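Local structure of GDSL-like Lipase/Acylhydrolase family protein (Neisseria meningitidis, 4K7J) at residues Thr29-Ala34 against Val315-Gln320; Asp241-Ser246 against Asp275-Ala280; Leu283-Pro288 against Met322-Gln327. The protein removes O-acetyl groups from peptidoglycan as an esterase of the SGNH (GDSL-like) hydrolase family, probably through a catalytic triad. One frame throughout, in Å; residues are numbered along the deposited sequence. Where two conformers were deposited one is given.

Contact 1 of 3, residues Thr29-Ala34 against Val315-Gln320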
# COMPACT_ATOMS: atom_id res chain seq x y z
N THR A 29 -9.99 7.41 14.91
CA THR A 29 -9.86 8.69 15.60
C THR A 29 -9.22 9.69 14.66
O THR A 29 -8.15 9.45 14.11
CB THR A 29 -8.98 8.59 16.88
OG1 THR A 29 -9.53 7.62 17.77
CG2 THR A 29 -8.92 9.95 17.58
N ASP A 30 -9.89 10.82 14.45
CA ASP A 30 -9.33 11.87 13.60
C ASP A 30 -8.66 12.97 14.42
O ASP A 30 -9.34 13.73 15.09
CB ASP A 30 -10.40 12.46 12.69
CG ASP A 30 -9.84 13.50 11.74
OD1 ASP A 30 -8.60 13.58 11.59
OD2 ASP A 30 -10.65 14.24 11.15
N TYR A 31 -7.33 13.05 14.34
CA TYR A 31 -6.57 14.07 15.05
C TYR A 31 -6.32 15.30 14.19
O TYR A 31 -5.59 16.21 14.58
CB TYR A 31 -5.23 13.51 15.53
CG TYR A 31 -5.40 12.46 16.58
CD1 TYR A 31 -5.85 12.80 17.85
CD2 TYR A 31 -5.16 11.12 16.30
CE1 TYR A 31 -6.03 11.83 18.83
CE2 TYR A 31 -5.35 10.14 17.26
CZ TYR A 31 -5.77 10.51 18.53
OH TYR A 31 -5.96 9.54 19.49
N GLY A 32 -6.91 15.29 13.00
CA GLY A 32 -6.90 16.45 12.13
C GLY A 32 -8.32 16.95 11.95
O GLY A 32 -9.13 16.90 12.88
N ASN A 33 -8.63 17.43 10.76
CA ASN A 33 -9.93 18.01 10.48
C ASN A 33 -10.38 17.51 9.12
O ASN A 33 -10.36 18.24 8.13
CB ASN A 33 -9.80 19.54 10.47
CG ASN A 33 -11.15 20.25 10.52
OD1 ASN A 33 -12.21 19.62 10.58
ND2 ASN A 33 -11.11 21.59 10.50
N ALA A 34 -10.79 16.24 9.08
CA ALA A 34 -11.06 15.56 7.82
C ALA A 34 -12.16 16.24 7.02
O ALA A 34 -12.07 16.34 5.79
CB ALA A 34 -11.39 14.09 8.06
N VAL A 315 2.10 9.58 17.34
CA VAL A 315 2.52 10.10 16.04
C VAL A 315 1.33 10.62 15.24
O VAL A 315 1.38 11.72 14.66
CB VAL A 315 3.26 9.02 15.20
CG1 VAL A 315 3.41 9.48 13.75
CG2 VAL A 315 4.62 8.72 15.83
N ALA A 316 0.25 9.84 15.22
CA ALA A 316 -1.01 10.26 14.60
C ALA A 316 -1.50 11.62 15.09
O ALA A 316 -1.87 12.50 14.29
CB ALA A 316 -2.09 9.21 14.83
N ARG A 317 -1.50 11.80 16.41
CA ARG A 317 -2.03 13.03 17.00
C ARG A 317 -1.12 14.20 16.72
O ARG A 317 -1.57 15.27 16.32
CB ARG A 317 -2.22 12.87 18.51
CG ARG A 317 -2.81 14.12 19.15
CD ARG A 317 -3.21 13.88 20.60
NE ARG A 317 -3.62 15.12 21.26
CZ ARG A 317 -3.92 15.21 22.55
NH1 ARG A 317 -3.88 14.12 23.31
NH2 ARG A 317 -4.27 16.38 23.08
N GLN A 318 0.18 14.01 16.93
CA GLN A 318 1.13 15.08 16.70
C GLN A 318 1.24 15.42 15.21
O GLN A 318 1.42 16.57 14.85
CB GLN A 318 2.50 14.75 17.33
CG GLN A 318 2.49 14.95 18.85
CD GLN A 318 3.66 14.31 19.57
OE1 GLN A 318 4.76 14.19 19.02
NE2 GLN A 318 3.43 13.90 20.81
N GLY A 319 1.08 14.42 14.35
CA GLY A 319 1.10 14.67 12.91
C GLY A 319 -0.26 15.05 12.35
O GLY A 319 -0.41 15.25 11.14
N GLN A 320 -1.25 15.16 13.23
CA GLN A 320 -2.64 15.46 12.85
C GLN A 320 -3.21 14.54 11.79
O GLN A 320 -3.92 14.98 10.88
CB GLN A 320 -2.78 16.91 12.41
CG GLN A 320 -2.52 17.90 13.54
CD GLN A 320 -2.35 19.33 13.04
OE1 GLN A 320 -2.74 19.65 11.92
NE2 GLN A 320 -1.76 20.18 13.87
O HOH W 1 -6.54 13.74 9.74
O HOH W 2 -3.91 17.03 16.77

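Contact 2 of 3, residues Asp241-Ser246 against Asp275-Ala280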
# COMPACT_ATOMS: atom_id res chain seq x y z
N ASP A 241 -4.34 10.24 -2.80
CA ASP A 241 -5.16 11.22 -2.10
C ASP A 241 -5.35 10.84 -0.64
O ASP A 241 -5.74 11.68 0.18
CB ASP A 241 -6.52 11.35 -2.80
CG ASP A 241 -6.36 11.85 -4.23
OD1 ASP A 241 -5.69 12.89 -4.43
OD2 ASP A 241 -6.87 11.19 -5.14
N LEU A 242 -5.09 9.58 -0.33
CA LEU A 242 -5.07 9.10 1.06
C LEU A 242 -3.94 8.08 1.19
O LEU A 242 -3.91 7.10 0.46
CB LEU A 242 -6.42 8.46 1.44
CG LEU A 242 -6.48 7.73 2.79
CD1 LEU A 242 -6.24 8.67 3.98
CD2 LEU A 242 -7.81 6.99 2.96
N VAL A 243 -3.01 8.33 2.11
CA VAL A 243 -1.90 7.42 2.34
C VAL A 243 -2.15 6.65 3.62
O VAL A 243 -2.30 7.25 4.69
CB VAL A 243 -0.57 8.17 2.47
CG1 VAL A 243 0.58 7.20 2.83
CG2 VAL A 243 -0.26 8.94 1.19
N ILE A 244 -2.22 5.33 3.52
CA ILE A 244 -2.39 4.50 4.70
C ILE A 244 -1.06 3.85 5.05
O ILE A 244 -0.46 3.15 4.22
CB ILE A 244 -3.44 3.38 4.48
CG1 ILE A 244 -4.77 3.99 4.04
CG2 ILE A 244 -3.60 2.54 5.75
CD1 ILE A 244 -5.91 2.98 3.86
N LEU A 245 -0.59 4.11 6.26
CA LEU A 245 0.62 3.47 6.76
C LEU A 245 0.23 2.35 7.71
O LEU A 245 -0.43 2.58 8.73
CB LEU A 245 1.50 4.49 7.49
CG LEU A 245 1.96 5.70 6.68
CD1 LEU A 245 2.59 6.74 7.61
CD2 LEU A 245 2.93 5.30 5.57
N SER A 246 0.60 1.13 7.36
CA SER A 246 0.23 -0.02 8.18
C SER A 246 1.47 -0.83 8.58
O SER A 246 1.86 -1.77 7.91
CB SER A 246 -0.79 -0.90 7.44
OG SER A 246 -1.15 -2.05 8.21
N ASP A 275 4.72 17.13 3.03
CA ASP A 275 5.46 17.98 2.09
C ASP A 275 5.32 17.47 0.67
O ASP A 275 5.13 18.26 -0.26
CB ASP A 275 6.96 18.04 2.44
CG ASP A 275 7.24 18.70 3.79
OD1 ASP A 275 6.31 19.27 4.41
OD2 ASP A 275 8.41 18.65 4.23
N SER A 276 5.39 16.15 0.49
CA SER A 276 5.40 15.56 -0.84
C SER A 276 4.01 15.50 -1.47
O SER A 276 3.88 15.58 -2.69
CB SER A 276 6.03 14.16 -0.83
OG SER A 276 7.36 14.23 -0.34
N LEU A 277 2.99 15.35 -0.63
CA LEU A 277 1.61 15.31 -1.11
C LEU A 277 0.73 16.20 -0.21
O LEU A 277 0.06 15.70 0.70
CB LEU A 277 1.08 13.87 -1.11
CG LEU A 277 1.61 12.84 -2.10
CD1 LEU A 277 1.14 11.45 -1.69
CD2 LEU A 277 1.13 13.16 -3.51
N PRO A 278 0.74 17.52 -0.46
CA PRO A 278 0.08 18.48 0.43
C PRO A 278 -1.44 18.30 0.50
O PRO A 278 -2.05 18.68 1.50
CB PRO A 278 0.41 19.84 -0.19
CG PRO A 278 1.52 19.58 -1.17
CD PRO A 278 1.34 18.17 -1.63
N ALA A 279 -2.05 17.71 -0.52
CA ALA A 279 -3.49 17.55 -0.53
C ALA A 279 -3.96 16.19 -0.01
O ALA A 279 -5.17 15.93 0.05
CB ALA A 279 -4.05 17.81 -1.94
N ALA A 280 -3.03 15.31 0.36
CA ALA A 280 -3.40 13.95 0.76
C ALA A 280 -3.80 13.83 2.23
O ALA A 280 -3.27 14.53 3.09
CB ALA A 280 -2.27 12.97 0.43
O HOH W 3 -6.63 15.20 -2.30

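Contact 3 of 3, residues Leu283-Pro288 against Met322-Gln327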
# COMPACT_ATOMS: atom_id res chain seq x y z
N LEU A 283 -3.57 8.12 7.10
CA LEU A 283 -4.17 7.25 8.11
C LEU A 283 -3.12 6.30 8.64
O LEU A 283 -2.48 5.57 7.88
CB LEU A 283 -5.31 6.44 7.51
CG LEU A 283 -5.79 5.30 8.43
CD1 LEU A 283 -6.60 5.85 9.59
CD2 LEU A 283 -6.56 4.23 7.69
N ILE A 284 -2.93 6.30 9.96
CA ILE A 284 -2.02 5.36 10.60
C ILE A 284 -2.81 4.19 11.19
O ILE A 284 -3.70 4.38 12.03
CB ILE A 284 -1.16 6.04 11.67
CG1 ILE A 284 -0.12 6.95 10.98
CG2 ILE A 284 -0.48 5.01 12.56
CD1 ILE A 284 0.70 7.79 11.92
N ILE A 285 -2.49 2.99 10.73
CA ILE A 285 -3.12 1.78 11.24
C ILE A 285 -2.31 1.23 12.42
O ILE A 285 -1.21 0.71 12.23
CB ILE A 285 -3.26 0.71 10.15
CG1 ILE A 285 -4.27 1.19 9.10
CG2 ILE A 285 -3.72 -0.61 10.76
CD1 ILE A 285 -4.72 0.10 8.16
N GLY A 286 -2.83 1.39 13.63
CA GLY A 286 -2.16 0.87 14.81
C GLY A 286 -2.03 -0.63 14.70
O GLY A 286 -2.92 -1.30 14.18
N ALA A 287 -0.90 -1.17 15.17
CA ALA A 287 -0.65 -2.60 15.05
C ALA A 287 -1.76 -3.45 15.70
O ALA A 287 -2.30 -3.07 16.75
CB ALA A 287 0.69 -2.94 15.66
N PRO A 288 -2.11 -4.58 15.07
CA PRO A 288 -3.05 -5.52 15.70
C PRO A 288 -2.38 -6.18 16.89
O PRO A 288 -1.16 -6.08 17.02
CB PRO A 288 -3.29 -6.57 14.60
CG PRO A 288 -2.04 -6.54 13.77
CD PRO A 288 -1.63 -5.08 13.76
N MET A 322 -5.21 10.63 10.79
CA MET A 322 -6.22 9.74 11.33
C MET A 322 -5.51 8.52 11.91
O MET A 322 -4.38 8.22 11.52
CB MET A 322 -7.20 9.33 10.25
CG MET A 322 -8.11 10.47 9.80
SD MET A 322 -9.10 10.02 8.37
CE MET A 322 -7.83 9.98 7.10
N PHE A 323 -6.17 7.83 12.84
CA PHE A 323 -5.63 6.64 13.49
C PHE A 323 -6.73 5.59 13.61
O PHE A 323 -7.81 5.87 14.12
CB PHE A 323 -5.08 7.00 14.88
CG PHE A 323 -4.50 5.83 15.62
CD1 PHE A 323 -3.20 5.40 15.37
CD2 PHE A 323 -5.24 5.16 16.59
CE1 PHE A 323 -2.66 4.33 16.06
CE2 PHE A 323 -4.71 4.09 17.28
CZ PHE A 323 -3.42 3.68 17.01
N TRP A 324 -6.47 4.38 13.12
CA TRP A 324 -7.42 3.29 13.24
C TRP A 324 -6.80 2.18 14.07
O TRP A 324 -5.76 1.64 13.71
CB TRP A 324 -7.79 2.76 11.86
CG TRP A 324 -8.94 1.82 11.85
CD1 TRP A 324 -10.26 2.14 11.97
CD2 TRP A 324 -8.89 0.40 11.64
NE1 TRP A 324 -11.03 1.01 11.88
CE2 TRP A 324 -10.22 -0.07 11.68
CE3 TRP A 324 -7.86 -0.51 11.44
CZ2 TRP A 324 -10.54 -1.42 11.51
CZ3 TRP A 324 -8.17 -1.85 11.28
CH2 TRP A 324 -9.50 -2.29 11.32
N SER A 325 -7.43 1.85 15.19
CA SER A 325 -6.88 0.84 16.09
C SER A 325 -7.32 -0.56 15.70
O SER A 325 -8.42 -1.00 16.05
CB SER A 325 -7.28 1.10 17.54
OG SER A 325 -6.86 0.01 18.35
N TRP A 326 -6.44 -1.25 14.99
CA TRP A 326 -6.67 -2.63 14.60
C TRP A 326 -6.82 -3.49 15.85
O TRP A 326 -7.63 -4.40 15.89
CB TRP A 326 -5.51 -3.11 13.73
CG TRP A 326 -5.75 -4.36 12.95
CD1 TRP A 326 -6.71 -5.32 13.17
CD2 TRP A 326 -5.02 -4.79 11.79
NE1 TRP A 326 -6.60 -6.31 12.23
CE2 TRP A 326 -5.57 -6.01 11.37
CE3 TRP A 326 -3.95 -4.24 11.06
CZ2 TRP A 326 -5.09 -6.71 10.26
CZ3 TRP A 326 -3.46 -4.95 9.97
CH2 TRP A 326 -4.04 -6.16 9.57
N GLN A 327 -6.04 -3.20 16.89
CA GLN A 327 -6.24 -3.97 18.12
C GLN A 327 -7.66 -3.78 18.67
O GLN A 327 -8.29 -4.76 19.07
CB GLN A 327 -5.18 -3.70 19.20
CG GLN A 327 -5.47 -4.48 20.49
CD GLN A 327 -4.33 -4.50 21.48
OE1 GLN A 327 -3.28 -5.11 21.23
NE2 GLN A 327 -4.53 -3.84 22.62
O HOH W 4 -4.03 -1.07 17.19

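Contact 1 of 3, residues Thr29-Ala34 against Val315-Gln320
The ring of Tyr31 lies between Thr29 CG2 on one face and Arg317 CB on the opposite face. Arg317 CB makes a CH-pi contact, 3.8 Å from the ring centroid and 15° off the normal. Arg317 CA also lies over that face, 3.4 Å from Tyr31 CG. CG of Arg317 is anti to the backbone N (chi1 -178°), which places it 3.6 Å from Tyr31 CD1. The two side chains cross at about a right angle, and the ring and guanidinium planes are 6° apart. Ala316 CB meets Tyr31 CD2 at 3.9 Å. The hydroxyl of Tyr31 is hydrogen-bonded to Arg313, one turn before Arg317.

No direct hydrogen bond joins the segments, but two waters bridge them. One donates to Asp30 OD1 and to Gln320 O. The second donates to the carbonyls of Tyr31 and Arg317. Two CA-H...O contacts add to this, Gln320 CA to Tyr31 O at 3.5 Å and Gly32 CA to Gln320 O at 3.6 Å. Asp30 also shapes its own loop. Its OD1 accepts from Gly32 N at 2.8 Å, an Asx turn, and its OD2 accepts from Ala34 N through the syn lone pair. Gln320 has positive phi and closes the helix in a Schellman motif.

This is a surface contact at the edge of the mixed sheet. Strand 28-30 is an outermost strand, antiparallel to strand 322-325. Tyr31 and Ala316 both touch Phe323 of that neighbouring strand, and Val315 packs on helix 259-276.

Contact 2 of 3, residues Asp241-Ser246 against Asp275-Ala280
Asp241 meets Ala280 through its backbone. Asp241 O lies 3.3 Å from Ala280 CA in a CA-H...O contact, with 132° at the hydrogen. The methyl of Ala280 is also near this oxygen, with CB at 3.7 Å. CB of Asp241 points away from 275-280, yet OD1 meets a water that also donates to Ala279 O. The other oxygen, OD2, forms a salt bridge with Lys42 and accepts from Arg55 N. Leu242 adds little: its backbone N lies 4.5 Å from Ala280 CB.

Val243 turns toward the second segment. CG2 is the branch that touches, and it reaches Leu277 CD1 at 4.1 Å. The two side chains cross at about a right angle. Leu277 is the first residue past helix 259-276 and begins a type I turn, closed by Ala280 N bonding to Leu277 O at 3.1 Å. Leu277 also packs on Leu235 of helix 231-236. Helix 259-276 and this turn carry the chain from strand 242-246 to its parallel neighbour 281-286, a beta-alpha-beta unit. The contact lies where the turn returns to the sheet, and Gly281 pairs there with the backbones of Asp241 and Val243.

The chemistry is modest: one apolar touch, one CA-H...O contact and one water, with no direct hydrogen bond across. The negative charge of Asp241 is probably balanced by Lys42 NZ, while the backbone amide of Arg55 is a second hydrogen-bond donor to OD2.

Contact 3 of 3, residues Leu283-Pro288 against Met322-Gln327
Leu283 pairs with Met322 in two parallel strands that are tight at this end and looser toward Pro288 and Gln327. Three backbone bonds join 283-288 to 322-327. Ile284 N donates to Met322 O at 2.9 Å and almost straight (178°). Trp324 N donates to Ile284 O, and Gly286 N to Trp324 O in a more bent bond (143°). On the face with Leu283, Ile285, Met322 and Trp324, Leu283 CD1 sits 3.6 Å from Met322 CB and also reaches Trp324 CB. Ile285 CG2 meets the edge of the Trp324 ring at CE3. On the other face Ile284 CG2 touches Phe323 CD1 at 3.9 Å. Phe323 CE1 lies 3.7 Å from Gly286 CA.

Beyond Gly286 the backbones no longer bond directly. A water accepts from Gln327 N and donates to Ala287 O at 2.7 Å. Side chains still close the gap. Pro288 CB lies over one face of the Trp326 ring, 3.7 Å from the centroid of its five-membered ring. CE3 of the same indole meets Ile285 CG2 at 3.6 Å. Trp326 further meets His63, Phe69 and Phe352. Gln327, partly exposed, bonds to Arg301 and Gln309.

The pair belongs to a beta-alpha-beta unit: strand 281-286, helix 305-318, strand 322-325. Helix 354-373 packs on Met322, Trp324 and Trp326, and strands 242-246 and 28-30 flank the pair in the sheet.

In the fold
All three contacts reach the same mixed sheet, where strands 28-30, 322-325, 281-286 and 242-246 lie side by side in that order. Contact 3 joins the middle two. It touches contact 1 through a probable bond from Thr29 N to Phe323 O, and contact 2 through probable bonds of Leu283 with Val243 and Leu245. Contacts 1 and 2 do not touch; their nearest atoms are about 7 Å apart. Centres are 12 to 16 Å apart. Along the chain, contact 2 closes before contact 3 opens, and contact 1 ties the N-terminal strand to the later helix 305-318. The N-terminal segment thus completes one edge of the alpha/beta esterase fold.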